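Local coordinates for protein aryl acylamidase (bacterium CSBL00001, PDB 4YJ6) that probably hydrolyses the amide bond of aryl acylamides and belongs to the amidase signature family of enzymes, at residues L275-F280 with D393-P398; K269-T274 with A302-V307; D288-A293 with A456-I461; V307-P312 with D383-V388. One frame throughout, in Å; residues are numbered along the deposited sequence.

Interaction 1 of 4, residues L275-F280 with D393-P398; sequences LNYGVF and DLLLAP
Tyr277 takes up a backbone conformation with positive phi (52°), unusual for a residue other than glycine, and from this turn its ring reaches strand 394-398 without a direct hydrogen bond crossing the contact. The ring end leans obliquely on the methyl of Ala397, with Tyr277 CZ 3.4 Å from Ala397 CB and Tyr277 OH equally close to that carbon. CG anti to the carbonyl carbon (chi1 -59°) starts the ring toward the strand. Leu395 is a looser neighbour, its CD2 4.5 Å from Tyr277 CE1. Polar linkage comes through one water in the plane of the ring: it lies 2.7 Å from Tyr277 OH and donates to Pro398 O. Separately, Pro398 CG lies 3.3 Å from Leu275 O. The bend itself is an Asx turn, in which Asn276 OD1 takes the N-H of Gly278 at 2.8 Å, from above the carbonyl plane. Leu459 and Ile461 of strand 454-462 also touch the tyrosine. A phenylalanine here would remove the hydroxyl and would probably break the water link between the ring and Pro398 O. The contact therefore combines apolar ring-on-methyl packing with a single water-mediated link that ties the hydroxyl to the strand end.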
loop_
_atom_site.group_PDB
_atom_site.type_symbol
_atom_site.label_atom_id
_atom_site.label_comp_id
_atom_site.label_asym_id
_atom_site.label_seq_id
_atom_site.Cartn_x
_atom_site.Cartn_y
_atom_site.Cartn_z
ATOM N N LEU A 275 3.075 7.824 -20.263
ATOM C CA LEU A 275 1.732 7.285 -20.087
ATOM C C LEU A 275 1.682 5.763 -20.005
ATOM O O LEU A 275 0.636 5.200 -19.730
ATOM C CB LEU A 275 0.799 7.815 -21.198
ATOM C CG LEU A 275 0.768 9.349 -21.223
ATOM C CD1 LEU A 275 -0.079 9.830 -22.411
ATOM C CD2 LEU A 275 0.247 9.947 -19.900
ATOM N N ASN A 276 2.806 5.078 -20.232
ATOM C CA ASN A 276 2.802 3.627 -20.217
ATOM C C ASN A 276 4.189 3.025 -20.057
ATOM O O ASN A 276 4.364 1.819 -20.251
ATOM C CB ASN A 276 2.183 3.107 -21.538
ATOM C CG ASN A 276 2.911 3.618 -22.766
ATOM O OD1 ASN A 276 3.988 4.226 -22.694
ATOM N ND2 ASN A 276 2.265 3.434 -23.935
ATOM N N TYR A 277 5.157 3.852 -19.628
ATOM C CA TYR A 277 6.560 3.440 -19.503
ATOM C C TYR A 277 7.094 2.808 -20.775
ATOM O O TYR A 277 8.090 2.072 -20.744
ATOM C CB TYR A 277 6.752 2.453 -18.329
ATOM C CG TYR A 277 6.345 2.960 -16.957
ATOM C CD1 TYR A 277 7.260 3.654 -16.137
ATOM C CD2 TYR A 277 5.101 2.710 -16.447
ATOM C CE1 TYR A 277 6.913 4.080 -14.833
ATOM C CE2 TYR A 277 4.744 3.116 -15.120
ATOM C CZ TYR A 277 5.656 3.813 -14.327
ATOM O OH TYR A 277 5.288 4.211 -13.035
ATOM N N GLY A 278 6.457 3.141 -21.903
ATOM C CA GLY A 278 6.874 2.636 -23.202
ATOM C C GLY A 278 6.618 1.169 -23.465
ATOM O O GLY A 278 6.915 0.687 -24.567
ATOM N N VAL A 279 6.114 0.431 -22.475
ATOM C CA VAL A 279 5.981 -1.020 -22.614
ATOM C C VAL A 279 4.627 -1.594 -22.189
ATOM O O VAL A 279 4.346 -2.732 -22.535
ATOM C CB VAL A 279 7.064 -1.801 -21.812
ATOM C CG1 VAL A 279 8.451 -1.494 -22.365
ATOM C CG2 VAL A 279 7.014 -1.422 -20.340
ATOM N N PHE A 280 3.802 -0.850 -21.436
ATOM C CA PHE A 280 2.510 -1.423 -20.986
ATOM C C PHE A 280 1.346 -0.982 -21.864
ATOM O O PHE A 280 1.328 0.152 -22.339
ATOM C CB PHE A 280 2.136 -0.955 -19.578
ATOM C CG PHE A 280 3.083 -1.414 -18.490
ATOM C CD1 PHE A 280 4.166 -0.611 -18.118
ATOM C CD2 PHE A 280 2.885 -2.629 -17.848
ATOM C CE1 PHE A 280 5.031 -1.013 -17.107
ATOM C CE2 PHE A 280 3.752 -3.064 -16.832
ATOM C CZ PHE A 280 4.816 -2.242 -16.452
ATOM N N ASP A 393 13.847 15.804 -12.141
ATOM C CA ASP A 393 13.605 15.792 -10.708
ATOM C C ASP A 393 12.486 14.832 -10.291
ATOM O O ASP A 393 12.465 14.388 -9.164
ATOM C CB ASP A 393 13.253 17.217 -10.233
ATOM C CG ASP A 393 14.342 18.221 -10.563
ATOM O OD1 ASP A 393 15.504 17.986 -10.162
ATOM O OD2 ASP A 393 14.066 19.224 -11.243
ATOM N N LEU A 394 11.560 14.523 -11.187
ATOM C CA LEU A 394 10.390 13.719 -10.858
ATOM C C LEU A 394 9.966 12.998 -12.112
ATOM O O LEU A 394 10.244 13.480 -13.200
ATOM C CB LEU A 394 9.213 14.594 -10.415
ATOM C CG LEU A 394 9.292 15.293 -9.062
ATOM C CD1 LEU A 394 8.217 16.402 -9.015
ATOM C CD2 LEU A 394 9.121 14.309 -7.870
ATOM N N LEU A 395 9.277 11.871 -11.952
ATOM C CA LEU A 395 8.684 11.173 -13.087
ATOM C C LEU A 395 7.221 10.934 -12.747
ATOM O O LEU A 395 6.907 10.485 -11.643
ATOM C CB LEU A 395 9.384 9.842 -13.320
ATOM C CG LEU A 395 8.797 8.905 -14.372
ATOM C CD1 LEU A 395 8.817 9.605 -15.714
ATOM C CD2 LEU A 395 9.613 7.607 -14.391
ATOM N N LEU A 396 6.337 11.248 -13.680
ATOM C CA LEU A 396 4.901 10.994 -13.528
ATOM C C LEU A 396 4.478 9.873 -14.457
ATOM O O LEU A 396 4.946 9.793 -15.590
ATOM C CB LEU A 396 4.082 12.234 -13.906
ATOM C CG LEU A 396 4.462 13.511 -13.188
ATOM C CD1 LEU A 396 3.639 14.671 -13.766
ATOM C CD2 LEU A 396 4.220 13.316 -11.685
ATOM N N ALA A 397 3.529 9.068 -14.007
ATOM C CA ALA A 397 2.966 7.984 -14.822
ATOM C C ALA A 397 1.601 7.669 -14.246
ATOM O O ALA A 397 1.300 8.095 -13.147
ATOM C CB ALA A 397 3.899 6.725 -14.775
ATOM N N PRO A 398 0.749 6.931 -14.979
ATOM C CA PRO A 398 -0.453 6.423 -14.318
ATOM C C PRO A 398 -0.012 5.384 -13.296
ATOM O O PRO A 398 0.925 4.635 -13.562
ATOM C CB PRO A 398 -1.251 5.723 -15.446
ATOM C CG PRO A 398 -0.546 6.147 -16.768
ATOM C CD PRO A 398 0.902 6.418 -16.356
HETATM O O HOH W 1 2.823 3.262 -12.313
#

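Interaction 2 of 4, residues K269-T274 with A302-V307; sequences KKIGLT and AHVEFV
Lys270 to Leu273 pair in parallel, residue for residue, with His303 to Phe306, the two strands of a beta-alpha-beta unit joined through helix 284-299; strand 303-306 is an edge strand of its sheet within this chain. Five backbone hydrogen bonds zigzag across: His303 N to Lys269 O, Ile271 N to His303 O (2.7 Å), Glu305 N to Ile271 O, Leu273 N to Glu305 O and Val307 N to Leu273 O. Charges meet on the face of Lys270 and Glu305, where NZ of the lysine stands 3.7 Å from OE1 of the glutamate, a long salt bridge. A water accepts from Lys270 NZ and donates to Glu305 OE1, backing that pair. Apolar contacts fill the other face, which helix 284-299 covers. Ile271 CD1 touches Ala302 CB at 3.6 Å, and Leu273 CB lies against Val304 CG1. Leu273 CD2 sits over one face of the Phe306 ring, displaced toward its rim, a CH-pi contact 3.9 Å from the centroid. An alanine at Leu273 would take away CD2 and would probably leave that ring face without its methyl partner, freer to turn. Back on the Lys270 face, Val307 CG1 presses on the backbone of Gly272, 3.7 Å from its CA.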
loop_
_atom_site.group_PDB
_atom_site.type_symbol
_atom_site.label_atom_id
_atom_site.label_comp_id
_atom_site.label_asym_id
_atom_site.label_seq_id
_atom_site.Cartn_x
_atom_site.Cartn_y
_atom_site.Cartn_z
ATOM N N LYS A 269 10.998 22.803 -11.002
ATOM C CA LYS A 269 11.338 21.389 -11.133
ATOM C C LYS A 269 11.179 20.912 -12.556
ATOM O O LYS A 269 10.325 21.408 -13.281
ATOM C CB LYS A 269 10.454 20.545 -10.207
ATOM C CG LYS A 269 10.722 20.830 -8.718
ATOM C CD LYS A 269 12.179 20.511 -8.317
ATOM C CE LYS A 269 12.343 20.609 -6.785
ATOM N NZ LYS A 269 13.767 20.489 -6.415
ATOM N N LYS A 270 12.000 19.935 -12.937
ATOM C CA LYS A 270 11.967 19.337 -14.269
ATOM C C LYS A 270 11.313 17.995 -14.121
ATOM O O LYS A 270 11.793 17.127 -13.378
ATOM C CB LYS A 270 13.369 19.126 -14.820
ATOM C CG LYS A 270 14.096 20.390 -15.187
ATOM C CD LYS A 270 15.317 20.073 -16.077
ATOM C CE LYS A 270 15.037 18.971 -17.171
ATOM N NZ LYS A 270 13.988 19.322 -18.230
ATOM N N ILE A 271 10.192 17.822 -14.783
ATOM C CA ILE A 271 9.361 16.655 -14.528
ATOM C C ILE A 271 9.223 15.873 -15.822
ATOM O O ILE A 271 8.870 16.449 -16.859
ATOM C CB ILE A 271 7.997 17.079 -14.041
ATOM C CG1 ILE A 271 8.144 17.874 -12.716
ATOM C CG2 ILE A 271 7.082 15.842 -13.843
ATOM C CD1 ILE A 271 6.804 18.277 -12.066
ATOM N N GLY A 272 9.513 14.576 -15.768
ATOM C CA GLY A 272 9.305 13.712 -16.919
ATOM C C GLY A 272 7.950 13.041 -16.819
ATOM O O GLY A 272 7.436 12.862 -15.719
ATOM N N LEU A 273 7.328 12.763 -17.977
ATOM C CA LEU A 273 5.981 12.176 -18.014
ATOM C C LEU A 273 5.999 10.960 -18.943
ATOM O O LEU A 273 6.575 11.009 -20.037
ATOM C CB LEU A 273 4.981 13.223 -18.554
ATOM C CG LEU A 273 3.579 12.711 -18.850
ATOM C CD1 LEU A 273 2.906 12.201 -17.589
ATOM C CD2 LEU A 273 2.742 13.848 -19.522
ATOM N N THR A 274 5.411 9.848 -18.500
ATOM C CA THR A 274 5.181 8.711 -19.402
ATOM C C THR A 274 3.771 8.203 -19.190
ATOM O O THR A 274 3.288 8.180 -18.065
ATOM C CB THR A 274 6.183 7.576 -19.159
ATOM O OG1 THR A 274 5.894 6.492 -20.051
ATOM C CG2 THR A 274 6.158 7.085 -17.654
ATOM N N ALA A 302 6.391 24.231 -12.767
ATOM C CA ALA A 302 7.299 23.153 -13.156
ATOM C C ALA A 302 7.346 23.021 -14.678
ATOM O O ALA A 302 6.454 23.502 -15.380
ATOM C CB ALA A 302 6.854 21.807 -12.523
ATOM N N HIS A 303 8.370 22.341 -15.181
ATOM C CA HIS A 303 8.483 22.078 -16.617
ATOM C C HIS A 303 8.252 20.603 -16.831
ATOM O O HIS A 303 8.945 19.792 -16.236
ATOM C CB HIS A 303 9.869 22.484 -17.103
ATOM C CG HIS A 303 10.280 23.844 -16.626
ATOM N ND1 HIS A 303 11.074 24.038 -15.510
ATOM C CD2 HIS A 303 9.948 25.079 -17.073
ATOM C CE1 HIS A 303 11.237 25.335 -15.310
ATOM N NE2 HIS A 303 10.567 25.988 -16.246
ATOM N N VAL A 304 7.253 20.261 -17.631
ATOM C CA VAL A 304 6.894 18.856 -17.818
ATOM C C VAL A 304 7.142 18.494 -19.277
ATOM O O VAL A 304 6.758 19.263 -20.180
ATOM C CB VAL A 304 5.408 18.599 -17.495
ATOM C CG1 VAL A 304 5.048 17.129 -17.699
ATOM C CG2 VAL A 304 5.061 19.040 -16.039
ATOM N N GLU A 305 7.759 17.342 -19.518
ATOM C CA GLU A 305 7.880 16.843 -20.901
ATOM C C GLU A 305 7.823 15.324 -20.928
ATOM O O GLU A 305 8.172 14.655 -19.934
ATOM C CB GLU A 305 9.168 17.352 -21.560
ATOM C CG GLU A 305 10.406 16.714 -21.022
ATOM C CD GLU A 305 11.717 17.403 -21.476
ATOM O OE1 GLU A 305 11.919 18.610 -21.206
ATOM O OE2 GLU A 305 12.569 16.712 -22.044
ATOM N N PHE A 306 7.350 14.762 -22.033
ATOM C CA PHE A 306 7.362 13.311 -22.209
ATOM C C PHE A 306 8.774 12.746 -22.248
ATOM O O PHE A 306 9.689 13.366 -22.789
ATOM C CB PHE A 306 6.592 12.901 -23.486
ATOM C CG PHE A 306 5.113 13.035 -23.363
ATOM C CD1 PHE A 306 4.360 12.021 -22.772
ATOM C CD2 PHE A 306 4.454 14.165 -23.819
ATOM C CE1 PHE A 306 2.983 12.142 -22.646
ATOM C CE2 PHE A 306 3.059 14.288 -23.691
ATOM C CZ PHE A 306 2.329 13.280 -23.101
ATOM N N VAL A 307 8.956 11.601 -21.581
ATOM C CA VAL A 307 10.231 10.899 -21.585
ATOM C C VAL A 307 10.051 9.440 -22.008
ATOM O O VAL A 307 9.002 8.831 -21.805
ATOM C CB VAL A 307 10.920 10.949 -20.170
ATOM C CG1 VAL A 307 11.215 12.373 -19.810
ATOM C CG2 VAL A 307 10.033 10.271 -19.079
HETATM O O HOH W 2 10.941 19.009 -18.174
HETATM O O HOH W 3 7.563 6.511 -21.969
#

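Interaction 3 of 4, residues D288-A293 with A456-I461; sequences DLIGKA and AGMLII
Where Leu289, Ile290 and Ala293 meet Ala456 to Met458, the axes of helix segment 288-293 and strand segment 456-461 approach to 9.0 Å and cross at -52°, the helix lying slantwise over one face of the sheet. The nearest backbones belong to Ile290 and Met458, whose CA atoms are 6.3 Å apart. Three side chains from one side of the helix carry the contact: Leu289 meets Ala456, while Ile290 and Ala293 share Met458. Leu289 has CG anti to the backbone N, and its CD2 branch lies 3.6 Å from Ala456 CB. Ile290 works through the tip of its longer branch: CD1 lies 3.7 Å from Met458 CB and 3.6 Å from the carbonyl O of Gly457. Between Ala456 and Met458, Gly457 presents this carbonyl O to the helix. Met458, present as selenomethionine, stands up from the strand with CG anti to the backbone N (chi1 165°), then bends at its last torsion. Its SE lies 3.8 Å from Ala293 CB, and its CE is also close to that methyl, at 4.1 Å. At both ends of the contact an alanine methyl thus meets a longer side chain, and no hydrogen bond crosses between the segments. Phe477 of helix 467-480 touches both Ala293 and Met458, bringing a second helix to the same spot. Strand 454-462 runs between its antiparallel neighbours 443-451 and 394-398; from these Ile451 meets Leu289 and Pro398 meets Ile290, so helix 284-299 spans all three strands.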
loop_
_atom_site.group_PDB
_atom_site.type_symbol
_atom_site.label_atom_id
_atom_site.label_comp_id
_atom_site.label_asym_id
_atom_site.label_seq_id
_atom_site.Cartn_x
_atom_site.Cartn_y
_atom_site.Cartn_z
ATOM N N ASP A 288 -5.412 9.557 -20.931
ATOM C CA ASP A 288 -5.875 10.926 -21.070
ATOM C C ASP A 288 -5.968 11.675 -19.754
ATOM O O ASP A 288 -5.652 12.879 -19.674
ATOM C CB ASP A 288 -7.261 10.964 -21.751
ATOM C CG ASP A 288 -7.224 10.473 -23.190
ATOM O OD1 ASP A 288 -6.118 10.362 -23.777
ATOM O OD2 ASP A 288 -8.327 10.198 -23.721
ATOM N N LEU A 289 -6.421 10.975 -18.720
ATOM C CA LEU A 289 -6.589 11.597 -17.418
ATOM C C LEU A 289 -5.222 12.003 -16.874
ATOM O O LEU A 289 -5.070 13.056 -16.280
ATOM C CB LEU A 289 -7.296 10.625 -16.448
ATOM C CG LEU A 289 -7.572 11.164 -15.055
ATOM C CD1 LEU A 289 -8.623 12.275 -15.089
ATOM C CD2 LEU A 289 -8.010 9.981 -14.128
ATOM N N ILE A 290 -4.220 11.158 -17.086
ATOM C CA ILE A 290 -2.880 11.463 -16.573
ATOM C C ILE A 290 -2.230 12.603 -17.385
ATOM O O ILE A 290 -1.488 13.433 -16.834
ATOM C CB ILE A 290 -1.980 10.201 -16.552
ATOM C CG1 ILE A 290 -2.593 9.108 -15.662
ATOM C CG2 ILE A 290 -0.530 10.558 -16.123
ATOM C CD1 ILE A 290 -3.056 9.550 -14.331
ATOM N N GLY A 291 -2.507 12.654 -18.690
ATOM C CA GLY A 291 -2.021 13.774 -19.478
ATOM C C GLY A 291 -2.546 15.091 -18.943
ATOM O O GLY A 291 -1.850 16.106 -18.930
ATOM N N LYS A 292 -3.808 15.079 -18.522
ATOM C CA LYS A 292 -4.431 16.266 -17.958
ATOM C C LYS A 292 -3.806 16.588 -16.608
ATOM O O LYS A 292 -3.441 17.728 -16.325
ATOM C CB LYS A 292 -5.920 15.989 -17.776
ATOM C CG LYS A 292 -6.773 17.205 -17.491
ATOM C CD LYS A 292 -8.258 16.855 -17.682
ATOM C CE LYS A 292 -9.101 18.077 -18.031
ATOM N NZ LYS A 292 -10.462 17.648 -18.516
ATOM N N ALA A 293 -3.660 15.566 -15.769
ATOM C CA ALA A 293 -3.128 15.776 -14.426
ATOM C C ALA A 293 -1.728 16.344 -14.467
ATOM O O ALA A 293 -1.381 17.190 -13.676
ATOM C CB ALA A 293 -3.146 14.466 -13.629
ATOM N N ALA A 456 -9.033 6.819 -10.390
ATOM C CA ALA A 456 -7.769 6.423 -11.029
ATOM C C ALA A 456 -6.646 7.241 -10.420
ATOM O O ALA A 456 -6.820 8.421 -10.120
ATOM C CB ALA A 456 -7.802 6.688 -12.576
ATOM N N GLY A 457 -5.461 6.639 -10.309
ATOM C CA GLY A 457 -4.342 7.342 -9.726
ATOM C C GLY A 457 -3.210 7.712 -10.665
ATOM O O GLY A 457 -2.997 7.086 -11.718
HETATM N N MSE A 458 -2.483 8.756 -10.277
HETATM C CA MSE A 458 -1.222 9.080 -10.934
HETATM C C MSE A 458 -0.057 8.811 -9.988
HETATM O O MSE A 458 -0.131 9.140 -8.809
HETATM C CB MSE A 458 -1.201 10.553 -11.302
HETATM C CG MSE A 458 0.185 10.995 -11.648
HETATM SE SE MSE A 458 0.012 12.795 -12.393
HETATM C CE MSE A 458 -0.264 13.729 -10.762
ATOM N N LEU A 459 0.997 8.168 -10.495
ATOM C CA LEU A 459 2.162 7.873 -9.654
ATOM C C LEU A 459 3.179 8.982 -9.819
ATOM O O LEU A 459 3.504 9.383 -10.937
ATOM C CB LEU A 459 2.795 6.553 -10.099
ATOM C CG LEU A 459 3.812 6.002 -9.075
ATOM C CD1 LEU A 459 3.036 5.579 -7.803
ATOM C CD2 LEU A 459 4.553 4.795 -9.657
ATOM N N ILE A 460 3.649 9.508 -8.694
ATOM C CA ILE A 460 4.748 10.445 -8.681
ATOM C C ILE A 460 5.974 9.712 -8.160
ATOM O O ILE A 460 5.952 9.203 -7.031
ATOM C CB ILE A 460 4.416 11.608 -7.717
ATOM C CG1 ILE A 460 3.123 12.315 -8.167
ATOM C CG2 ILE A 460 5.621 12.592 -7.565
ATOM C CD1 ILE A 460 2.697 13.498 -7.252
ATOM N N ILE A 461 7.028 9.643 -8.970
ATOM C CA ILE A 461 8.242 8.932 -8.569
ATOM C C ILE A 461 9.380 9.931 -8.349
ATOM O O ILE A 461 9.596 10.830 -9.197
ATOM C CB ILE A 461 8.667 7.921 -9.679
ATOM C CG1 ILE A 461 7.497 6.993 -10.065
ATOM C CG2 ILE A 461 9.910 7.107 -9.210
ATOM C CD1 ILE A 461 7.854 5.965 -11.232
#

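Interaction 4 of 4, residues V307-P312 with D383-V388; sequences VDLGIP and DCMNGV
Leu309, Ile311 and Pro312 make an apolar loop-to-helix contact with Cys384, Met385 and Val388, where the loop leaving strand 303-306 for helix 315-339 passes over helix 368-389. Leu309 and Cys384 bury the most surface. Leu309 CG and CD1 both stand 3.8 Å from Val388 CG2, while its CD2 lies 4.1 Å from the SE of Met385, present as selenomethionine. The first torsion of the leucine, -91°, is off the staggered values. Cys384 packs one helical turn back from Val388: its SG lies against the loop backbone, 3.6 Å from Leu309 O, with Ile311 CG1 at 4.1 Å from the sulfur and the ring of Pro312 at similar range. The loop bend around Leu309 is an Asx turn, Asp308 OD1 accepting from Gly310 N at 3.0 Å from above the carboxylate plane, and Gly310 follows with positive phi. A water bridges the two backbones, donating to Leu309 O (3.0 Å) and to Cys384 O (2.8 Å). Cys384 O also takes a weak bond from Val388 N. With no direct hydrogen bond across, apolar side chains and the cysteine sulfur against the loop backbone carry the contact, and the water adds its polar link.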
loop_
_atom_site.group_PDB
_atom_site.type_symbol
_atom_site.label_atom_id
_atom_site.label_comp_id
_atom_site.label_asym_id
_atom_site.label_seq_id
_atom_site.Cartn_x
_atom_site.Cartn_y
_atom_site.Cartn_z
ATOM N N VAL A 307 8.956 11.601 -21.581
ATOM C CA VAL A 307 10.231 10.899 -21.585
ATOM C C VAL A 307 10.051 9.440 -22.008
ATOM O O VAL A 307 9.002 8.831 -21.805
ATOM C CB VAL A 307 10.920 10.949 -20.170
ATOM C CG1 VAL A 307 11.215 12.373 -19.810
ATOM C CG2 VAL A 307 10.033 10.271 -19.079
ATOM N N ASP A 308 11.111 8.872 -22.551
ATOM C CA ASP A 308 11.141 7.462 -22.924
ATOM C C ASP A 308 12.178 6.749 -22.030
ATOM O O ASP A 308 13.353 7.024 -22.092
ATOM C CB ASP A 308 11.530 7.329 -24.407
ATOM C CG ASP A 308 11.652 5.897 -24.840
ATOM O OD1 ASP A 308 11.117 5.001 -24.147
ATOM O OD2 ASP A 308 12.319 5.638 -25.864
ATOM N N LEU A 309 11.712 5.869 -21.156
ATOM C CA LEU A 309 12.636 5.133 -20.296
ATOM C C LEU A 309 13.540 4.180 -21.058
ATOM O O LEU A 309 14.619 3.842 -20.587
ATOM C CB LEU A 309 11.861 4.327 -19.258
ATOM C CG LEU A 309 11.652 5.116 -17.974
ATOM C CD1 LEU A 309 10.563 6.188 -18.228
ATOM C CD2 LEU A 309 11.280 4.169 -16.859
ATOM N N GLY A 310 13.102 3.741 -22.240
ATOM C CA GLY A 310 13.902 2.823 -23.019
ATOM C C GLY A 310 14.060 1.414 -22.438
ATOM O O GLY A 310 15.090 0.763 -22.646
ATOM N N ILE A 311 13.037 0.934 -21.741
ATOM C CA ILE A 311 13.074 -0.419 -21.169
ATOM C C ILE A 311 13.097 -1.450 -22.324
ATOM O O ILE A 311 12.214 -1.434 -23.170
ATOM C CB ILE A 311 11.820 -0.647 -20.311
ATOM C CG1 ILE A 311 11.875 0.236 -19.037
ATOM C CG2 ILE A 311 11.715 -2.120 -19.937
ATOM C CD1 ILE A 311 10.523 0.284 -18.285
ATOM N N PRO A 312 14.119 -2.318 -22.382
ATOM C CA PRO A 312 14.248 -3.218 -23.547
ATOM C C PRO A 312 13.584 -4.577 -23.376
ATOM O O PRO A 312 13.597 -5.413 -24.294
ATOM C CB PRO A 312 15.753 -3.386 -23.682
ATOM C CG PRO A 312 16.217 -3.352 -22.232
ATOM C CD PRO A 312 15.355 -2.287 -21.577
ATOM N N ASP A 383 18.435 0.750 -14.013
ATOM C CA ASP A 383 19.271 1.716 -14.724
ATOM C C ASP A 383 18.405 2.584 -15.654
ATOM O O ASP A 383 18.735 3.745 -15.900
ATOM C CB ASP A 383 20.373 0.999 -15.521
ATOM C CG ASP A 383 21.616 0.736 -14.687
ATOM O OD1 ASP A 383 21.788 1.405 -13.651
ATOM O OD2 ASP A 383 22.397 -0.141 -15.070
ATOM N N CYS A 384 17.272 2.054 -16.122
ATOM C CA CYS A 384 16.374 2.872 -16.957
ATOM C C CYS A 384 15.757 3.960 -16.097
ATOM O O CYS A 384 15.641 5.097 -16.508
ATOM C CB CYS A 384 15.270 2.037 -17.593
ATOM S SG CYS A 384 15.868 0.932 -18.937
HETATM N N MSE A 385 15.387 3.615 -14.868
HETATM C CA MSE A 385 14.895 4.646 -13.949
HETATM C C MSE A 385 15.977 5.677 -13.672
HETATM O O MSE A 385 15.723 6.894 -13.681
HETATM C CB MSE A 385 14.514 4.025 -12.616
HETATM C CG MSE A 385 13.249 3.322 -12.680
HETATM SE SE MSE A 385 11.797 4.658 -12.798
HETATM C CE MSE A 385 10.394 3.290 -12.875
ATOM N N ASN A 386 17.186 5.197 -13.413
ATOM C CA ASN A 386 18.284 6.097 -13.096
ATOM C C ASN A 386 18.557 7.063 -14.266
ATOM O O ASN A 386 18.939 8.204 -14.049
ATOM C CB ASN A 386 19.568 5.314 -12.797
ATOM C CG ASN A 386 19.556 4.672 -11.403
ATOM O OD1 ASN A 386 20.148 3.596 -11.183
ATOM N ND2 ASN A 386 18.870 5.291 -10.499
ATOM N N GLY A 387 18.391 6.585 -15.487
ATOM C CA GLY A 387 18.611 7.443 -16.660
ATOM C C GLY A 387 17.649 8.621 -16.655
ATOM O O GLY A 387 17.992 9.720 -17.077
ATOM N N VAL A 388 16.419 8.400 -16.195
ATOM C CA VAL A 388 15.483 9.505 -16.045
ATOM C C VAL A 388 15.983 10.485 -14.986
ATOM O O VAL A 388 15.999 11.696 -15.200
ATOM C CB VAL A 388 14.077 8.971 -15.673
ATOM C CG1 VAL A 388 13.130 10.109 -15.224
ATOM C CG2 VAL A 388 13.479 8.212 -16.879
HETATM O O HOH W 4 16.257 5.849 -19.082
#

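Interactions 1, 2 and 3 share one mixed sheet, in which strands 454-462, 394-398, 270-273 and 303-306 lie in that order. Strand 394-398 is the common neighbour: Leu396 N lies 2.8 Å from Gly272 O in interaction 2, and Ala397 O lies 2.7 Å from Leu459 N in interaction 3, both probable hydrogen bonds. The centres of interactions 1 and 3 are about 9 Å apart. Leu273 CD1 meets Ile290 CG2 at 4.1 Å, linking interactions 2 and 3 on the face under helix 284-299. Interaction 4, about 19 Å from interaction 3 between centres, continues from interaction 2 through Val307, and Met385 SE reaches Leu395 CD2 of interaction 1 at 4.0 Å.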